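Local coordinates for protein 2-phospho-L-lactate guanylyltransferase (Methanosarcina mazei, PDB 2I5E) that probably activates (2S)-2-phospholactate by condensing it with GTP to lactyl-2-diphospho-5'-guanosine, a step in the biosynthesis of coenzyme F420, at residues A[114-120]-A[157-163]; A[9-13]-A[58-62]. All blocks are in the same frame, centred on the assembly; numbering follows the deposited sequence.

Contact 1: A[114-120]-A[157-163]; sequences KDVCIVP and GQDFEIY
Two aspartates each accept, through the side chain, the other's backbone NH just before the paired strands begin: D115 N donates to D159 OD1 (2.8 Å) and D159 N to D115 OD2 (3.1 Å), which leaves the carboxylate oxygens D115 OD2 and D159 OD1 only 3.3 Å apart. D115 (chi1 m) is helical in phi/psi (-66/-39), D159 (chi1 p) extended. G157, at positive phi (96/-15), is the C' residue of the Schellman motif ending helix 145-154; Q158 and D159 then run extended into strand 160-162. Strands 116-120 and 160-162 are parallel, axes 4.5 Å apart at -24°, pairing V116 with F160, C117 with E161 and I118 with I162. The ladder is V116 N to D159 O (3.0 Å), E161 N to V116 O (2.9 Å), I118 N to E161 O (2.8 Å) and Y163 N to I118 O (2.7 Å). Strand 160-162 thereby forms one of the two edge strands, within this chain, of the mixed sheet of the GT-A-like nucleotidyltransferase fold. V116, I118, F160 and I162 share one face, with I118 CG2 4.1 Å from I162 CD1; helix 145-154 covers it through F146, C150 and T154. C117 and E161 point to the other face, E161 OE1 hydrogen-bonding to T112 OG1; C117 SG also lies 3.7 Å from Y163 CB, beside I109, and Y163 OH bonds to E108. A water donates to D115 O (3.0 Å) and Q158 OE1 (2.5 Å).

Contact 2: A[9-13]-A[58-62]; sequences PYKKA and VYGLE
Neither segment is regular helix or strand where they meet: 9-13 leaves the end of strand 5-9, extended through Y10 and K11 and helical at K12 (-64/-38), while 58-62 makes a type II beta turn from V58 to L61, closed by L61 N to V58 O (2.7 Å). Y59 (-50/114) and G60 (94/-3) are its central residues. Besides the positive phi, proximity explains the glycine: K12 CA is 6.1 Å and K12 CD 3.8 Å from G60 CA, and a CB there would clash with K12 CD. G60 N also donates to E62 OE2 (3.1 Å). K12 is extended, all four chi angles t; its CG comes to 3.7 Å from Y59 CE2, and its NZ continues to a salt bridge with E33 of helix 25-45. Y59 (chi1 t) has the backbone A13 N at its ring edge, 4.0 Å from CD2, with A13 CB equally 4.0 Å from that atom; its OH bonds to E29 of the same helix. Y10 CD2 meets L61 CD2 at 4.0 Å, both side chains touching I53 of strand 50-55. This contact joins the loops following strands 5-9 and 50-55, parallel neighbours in the sheet. A single water bridges the backbones, accepting from K12 N (3.0 Å) and donating to Y59 O (2.7 Å). Direct contact is thus van der Waals, and polar linkage passes through water.

How the contacts relate
Contact 1 lies within the mixed sheet and contact 2 beyond the ends of two of its strands; they are on opposite sides of the chain's centre, 29 Å apart between centres and about 12 Å between nearest atoms. They follow in series: contact 2 closes before contact 1 opens. At contact 1, P120 packs on H184 and I162 on M167 of the second subunit; contact 2 is untouched by that subunit. Strands 91-94 and 126-131 separate 5-9 from 116-120. Molecules probably from the crystallisation liquor lie near both: the side chain of Y163 is about 3 Å from a PEG, and the side chain of Y10 is about 4 Å from a PEG and about 6 Å from a TRS. No bound substrate fixes the GTP site here.

Contact 1: A[114-120]-A[157-163]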
loop_
_atom_site.group_PDB
_atom_site.type_symbol
_atom_site.label_atom_id
_atom_site.label_comp_id
_atom_site.label_asym_id
_atom_site.label_seq_id
_atom_site.Cartn_x
_atom_site.Cartn_y
_atom_site.Cartn_z
ATOM N N LYS A 114 -12.611 17.240 3.632
ATOM C CA LYS A 114 -12.817 17.000 5.091
ATOM C C LYS A 114 -11.950 17.895 5.992
ATOM O O LYS A 114 -11.027 18.550 5.517
ATOM C CB LYS A 114 -12.586 15.526 5.513
ATOM C CG LYS A 114 -13.442 14.486 4.756
ATOM C CD LYS A 114 -14.921 14.762 5.002
ATOM C CE LYS A 114 -15.826 14.076 3.985
ATOM N NZ LYS A 114 -16.596 13.013 4.683
ATOM N N ASP A 115 -12.229 17.842 7.289
ATOM C CA ASP A 115 -11.469 18.520 8.306
ATOM C C ASP A 115 -10.052 18.007 8.476
ATOM O O ASP A 115 -9.129 18.812 8.786
ATOM C CB ASP A 115 -12.183 18.364 9.613
ATOM C CG ASP A 115 -13.479 19.129 9.649
ATOM O OD1 ASP A 115 -13.670 20.087 8.861
ATOM O OD2 ASP A 115 -14.328 18.724 10.447
ATOM N N VAL A 116 -9.874 16.678 8.372
ATOM C CA VAL A 116 -8.504 16.082 8.370
ATOM C C VAL A 116 -8.297 15.124 7.242
ATOM O O VAL A 116 -9.257 14.515 6.750
ATOM C CB VAL A 116 -7.932 15.706 9.788
ATOM C CG1 VAL A 116 -8.883 16.055 10.977
ATOM C CG2 VAL A 116 -7.185 14.314 9.878
ATOM N N CYS A 117 -7.101 15.117 6.650
ATOM C CA CYS A 117 -6.841 14.012 5.721
ATOM C C CYS A 117 -5.709 13.199 6.262
ATOM O O CYS A 117 -4.668 13.718 6.722
ATOM C CB CYS A 117 -6.547 14.484 4.331
ATOM S SG CYS A 117 -6.313 13.190 3.134
ATOM N N ILE A 118 -5.942 11.890 6.244
ATOM C CA ILE A 118 -4.953 10.995 6.701
ATOM C C ILE A 118 -4.545 9.860 5.748
ATOM O O ILE A 118 -5.419 9.166 5.144
ATOM C CB ILE A 118 -5.253 10.602 8.092
ATOM C CG1 ILE A 118 -4.490 9.348 8.489
ATOM C CG2 ILE A 118 -6.743 10.535 8.345
ATOM C CD1 ILE A 118 -4.680 9.086 9.870
ATOM N N VAL A 119 -3.227 9.768 5.572
ATOM C CA VAL A 119 -2.505 8.740 4.833
ATOM C C VAL A 119 -1.869 7.641 5.729
ATOM O O VAL A 119 -0.938 7.930 6.532
ATOM C CB VAL A 119 -1.345 9.403 4.032
ATOM C CG1 VAL A 119 -0.789 8.456 2.966
ATOM C CG2 VAL A 119 -1.892 10.693 3.414
ATOM N N PRO A 120 -2.372 6.386 5.600
ATOM C CA PRO A 120 -1.870 5.280 6.405
ATOM C C PRO A 120 -0.498 4.937 5.931
ATOM O O PRO A 120 -0.193 5.137 4.733
ATOM C CB PRO A 120 -2.813 4.125 6.115
ATOM C CG PRO A 120 -3.543 4.480 4.794
ATOM C CD PRO A 120 -3.429 5.977 4.632
ATOM N N GLY A 157 -15.256 16.041 16.723
ATOM C CA GLY A 157 -16.324 16.695 15.960
ATOM C C GLY A 157 -16.007 16.760 14.495
ATOM O O GLY A 157 -16.906 16.929 13.648
ATOM N N GLN A 158 -14.740 16.514 14.205
ATOM C CA GLN A 158 -14.174 16.689 12.901
ATOM C C GLN A 158 -14.221 15.427 12.021
ATOM O O GLN A 158 -13.987 14.307 12.489
ATOM C CB GLN A 158 -12.766 17.156 13.115
ATOM C CG GLN A 158 -12.763 18.539 13.857
ATOM C CD GLN A 158 -11.460 19.155 13.673
ATOM O OE1 GLN A 158 -11.183 19.792 12.624
ATOM N NE2 GLN A 158 -10.576 18.889 14.622
ATOM N N ASP A 159 -14.585 15.613 10.764
ATOM C CA ASP A 159 -14.637 14.485 9.843
ATOM C C ASP A 159 -13.217 14.280 9.168
ATOM O O ASP A 159 -12.324 15.165 9.251
ATOM C CB ASP A 159 -15.855 14.666 8.881
ATOM C CG ASP A 159 -15.759 15.927 8.008
ATOM O OD1 ASP A 159 -14.674 16.590 8.012
ATOM O OD2 ASP A 159 -16.763 16.229 7.256
ATOM N N PHE A 160 -12.961 13.115 8.577
ATOM C CA PHE A 160 -11.613 12.826 8.091
ATOM C C PHE A 160 -11.809 12.087 6.792
ATOM O O PHE A 160 -12.806 11.374 6.649
ATOM C CB PHE A 160 -10.733 12.031 9.089
ATOM C CG PHE A 160 -11.328 10.700 9.536
ATOM C CD1 PHE A 160 -11.180 9.536 8.736
ATOM C CD2 PHE A 160 -12.016 10.590 10.763
ATOM C CE1 PHE A 160 -11.726 8.292 9.107
ATOM C CE2 PHE A 160 -12.561 9.359 11.132
ATOM C CZ PHE A 160 -12.390 8.197 10.284
ATOM N N GLU A 161 -10.917 12.342 5.841
ATOM C CA GLU A 161 -10.720 11.556 4.696
ATOM C C GLU A 161 -9.500 10.646 4.907
ATOM O O GLU A 161 -8.447 11.132 5.295
ATOM C CB GLU A 161 -10.365 12.492 3.571
ATOM C CG GLU A 161 -10.587 11.832 2.274
ATOM C CD GLU A 161 -10.054 12.594 1.124
ATOM O OE1 GLU A 161 -10.021 13.835 1.163
ATOM O OE2 GLU A 161 -9.582 11.920 0.193
ATOM N N ILE A 162 -9.638 9.342 4.568
ATOM C CA ILE A 162 -8.523 8.375 4.401
ATOM C C ILE A 162 -8.050 8.495 2.970
ATOM O O ILE A 162 -8.795 8.158 2.052
ATOM C CB ILE A 162 -8.956 6.889 4.613
ATOM C CG1 ILE A 162 -9.615 6.686 6.004
ATOM C CG2 ILE A 162 -7.734 5.917 4.425
ATOM C CD1 ILE A 162 -8.774 7.153 7.088
ATOM N N TYR A 163 -6.808 8.936 2.791
ATOM C CA TYR A 163 -6.252 9.060 1.479
ATOM C C TYR A 163 -5.694 7.712 1.074
ATOM O O TYR A 163 -4.766 7.267 1.709
ATOM C CB TYR A 163 -5.056 10.067 1.513
ATOM C CG TYR A 163 -4.566 10.438 0.129
ATOM C CD1 TYR A 163 -5.372 11.140 -0.723
ATOM C CD2 TYR A 163 -3.313 10.063 -0.325
ATOM C CE1 TYR A 163 -4.968 11.465 -2.013
ATOM C CE2 TYR A 163 -2.865 10.383 -1.639
ATOM C CZ TYR A 163 -3.699 11.107 -2.426
ATOM O OH TYR A 163 -3.330 11.435 -3.679
HETATM O O HOH W 1 -8.884 19.924 11.592
#

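Contact 2: A[9-13]-A[58-62]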
loop_
_atom_site.group_PDB
_atom_site.type_symbol
_atom_site.label_atom_id
_atom_site.label_comp_id
_atom_site.label_asym_id
_atom_site.label_seq_id
_atom_site.Cartn_x
_atom_site.Cartn_y
_atom_site.Cartn_z
ATOM N N PRO A 9 9.096 16.025 10.589
ATOM C CA PRO A 9 9.880 15.459 11.714
ATOM C C PRO A 9 11.091 14.687 11.172
ATOM O O PRO A 9 10.953 13.812 10.300
ATOM C CB PRO A 9 8.860 14.514 12.400
ATOM C CG PRO A 9 7.745 14.278 11.380
ATOM C CD PRO A 9 7.729 15.475 10.461
ATOM N N TYR A 10 12.288 15.026 11.599
ATOM C CA TYR A 10 13.495 14.428 11.011
ATOM C C TYR A 10 14.644 14.370 12.040
ATOM O O TYR A 10 14.914 15.346 12.738
ATOM C CB TYR A 10 13.955 15.251 9.807
ATOM C CG TYR A 10 15.178 14.743 9.121
ATOM C CD1 TYR A 10 15.162 13.492 8.436
ATOM C CD2 TYR A 10 16.385 15.496 9.128
ATOM C CE1 TYR A 10 16.262 13.004 7.806
ATOM C CE2 TYR A 10 17.514 14.996 8.475
ATOM C CZ TYR A 10 17.423 13.759 7.802
ATOM O OH TYR A 10 18.485 13.242 7.168
ATOM N N LYS A 11 15.347 13.247 12.112
ATOM C CA LYS A 11 16.601 13.151 12.881
ATOM C C LYS A 11 17.522 12.261 12.078
ATOM O O LYS A 11 17.241 11.053 11.926
ATOM C CB LYS A 11 16.318 12.608 14.317
ATOM C CG LYS A 11 17.513 12.058 15.183
ATOM C CD LYS A 11 17.038 11.892 16.694
ATOM C CE LYS A 11 17.930 11.153 17.742
ATOM N NZ LYS A 11 19.327 11.501 17.589
ATOM N N LYS A 12 18.600 12.834 11.539
ATOM C CA LYS A 12 19.532 12.042 10.796
ATOM C C LYS A 12 20.245 10.967 11.645
ATOM O O LYS A 12 20.469 9.859 11.160
ATOM C CB LYS A 12 20.539 12.955 10.043
ATOM C CG LYS A 12 21.641 12.221 9.335
ATOM C CD LYS A 12 22.314 13.139 8.373
ATOM C CE LYS A 12 23.683 12.588 7.978
ATOM N NZ LYS A 12 23.933 13.191 6.660
ATOM N N ALA A 13 20.592 11.266 12.911
ATOM C CA ALA A 13 21.452 10.346 13.680
ATOM C C ALA A 13 20.849 9.050 14.184
ATOM O O ALA A 13 19.846 9.054 14.890
ATOM C CB ALA A 13 22.087 11.076 14.841
ATOM N N VAL A 58 20.793 20.287 14.759
ATOM C CA VAL A 58 21.298 20.721 13.485
ATOM C C VAL A 58 21.999 19.686 12.609
ATOM O O VAL A 58 22.196 19.872 11.434
ATOM C CB VAL A 58 22.276 21.867 13.702
ATOM C CG1 VAL A 58 21.595 23.171 13.544
ATOM C CG2 VAL A 58 22.916 21.766 15.048
ATOM N N TYR A 59 22.402 18.605 13.211
ATOM C CA TYR A 59 23.135 17.556 12.560
ATOM C C TYR A 59 22.445 17.114 11.262
ATOM O O TYR A 59 21.318 16.573 11.277
ATOM C CB TYR A 59 23.254 16.355 13.532
ATOM C CG TYR A 59 24.037 15.214 12.938
ATOM C CD1 TYR A 59 25.409 15.295 12.791
ATOM C CD2 TYR A 59 23.400 14.056 12.498
ATOM C CE1 TYR A 59 26.144 14.257 12.214
ATOM C CE2 TYR A 59 24.136 13.011 11.924
ATOM C CZ TYR A 59 25.505 13.122 11.795
ATOM O OH TYR A 59 26.251 12.095 11.262
ATOM N N GLY A 60 23.109 17.369 10.140
ATOM C CA GLY A 60 22.624 16.910 8.824
ATOM C C GLY A 60 21.825 18.013 8.180
ATOM O O GLY A 60 21.347 17.896 7.057
ATOM N N LEU A 61 21.679 19.103 8.926
ATOM C CA LEU A 61 20.860 20.220 8.482
ATOM C C LEU A 61 21.683 21.525 8.480
ATOM O O LEU A 61 21.137 22.652 8.270
ATOM C CB LEU A 61 19.646 20.322 9.406
ATOM C CG LEU A 61 18.688 19.131 9.347
ATOM C CD1 LEU A 61 17.809 19.205 10.519
ATOM C CD2 LEU A 61 17.917 19.084 8.053
ATOM N N GLU A 62 22.999 21.354 8.696
ATOM C CA GLU A 62 23.956 22.491 8.863
ATOM C C GLU A 62 23.856 23.470 7.682
ATOM O O GLU A 62 23.836 24.679 7.888
ATOM C CB GLU A 62 25.393 21.984 9.063
ATOM C CG GLU A 62 25.599 21.035 10.275
ATOM C CD GLU A 62 25.507 19.538 9.900
ATOM O OE1 GLU A 62 25.153 19.181 8.739
ATOM O OE2 GLU A 62 25.794 18.689 10.793
HETATM O O HOH W 2 19.040 15.684 12.406
#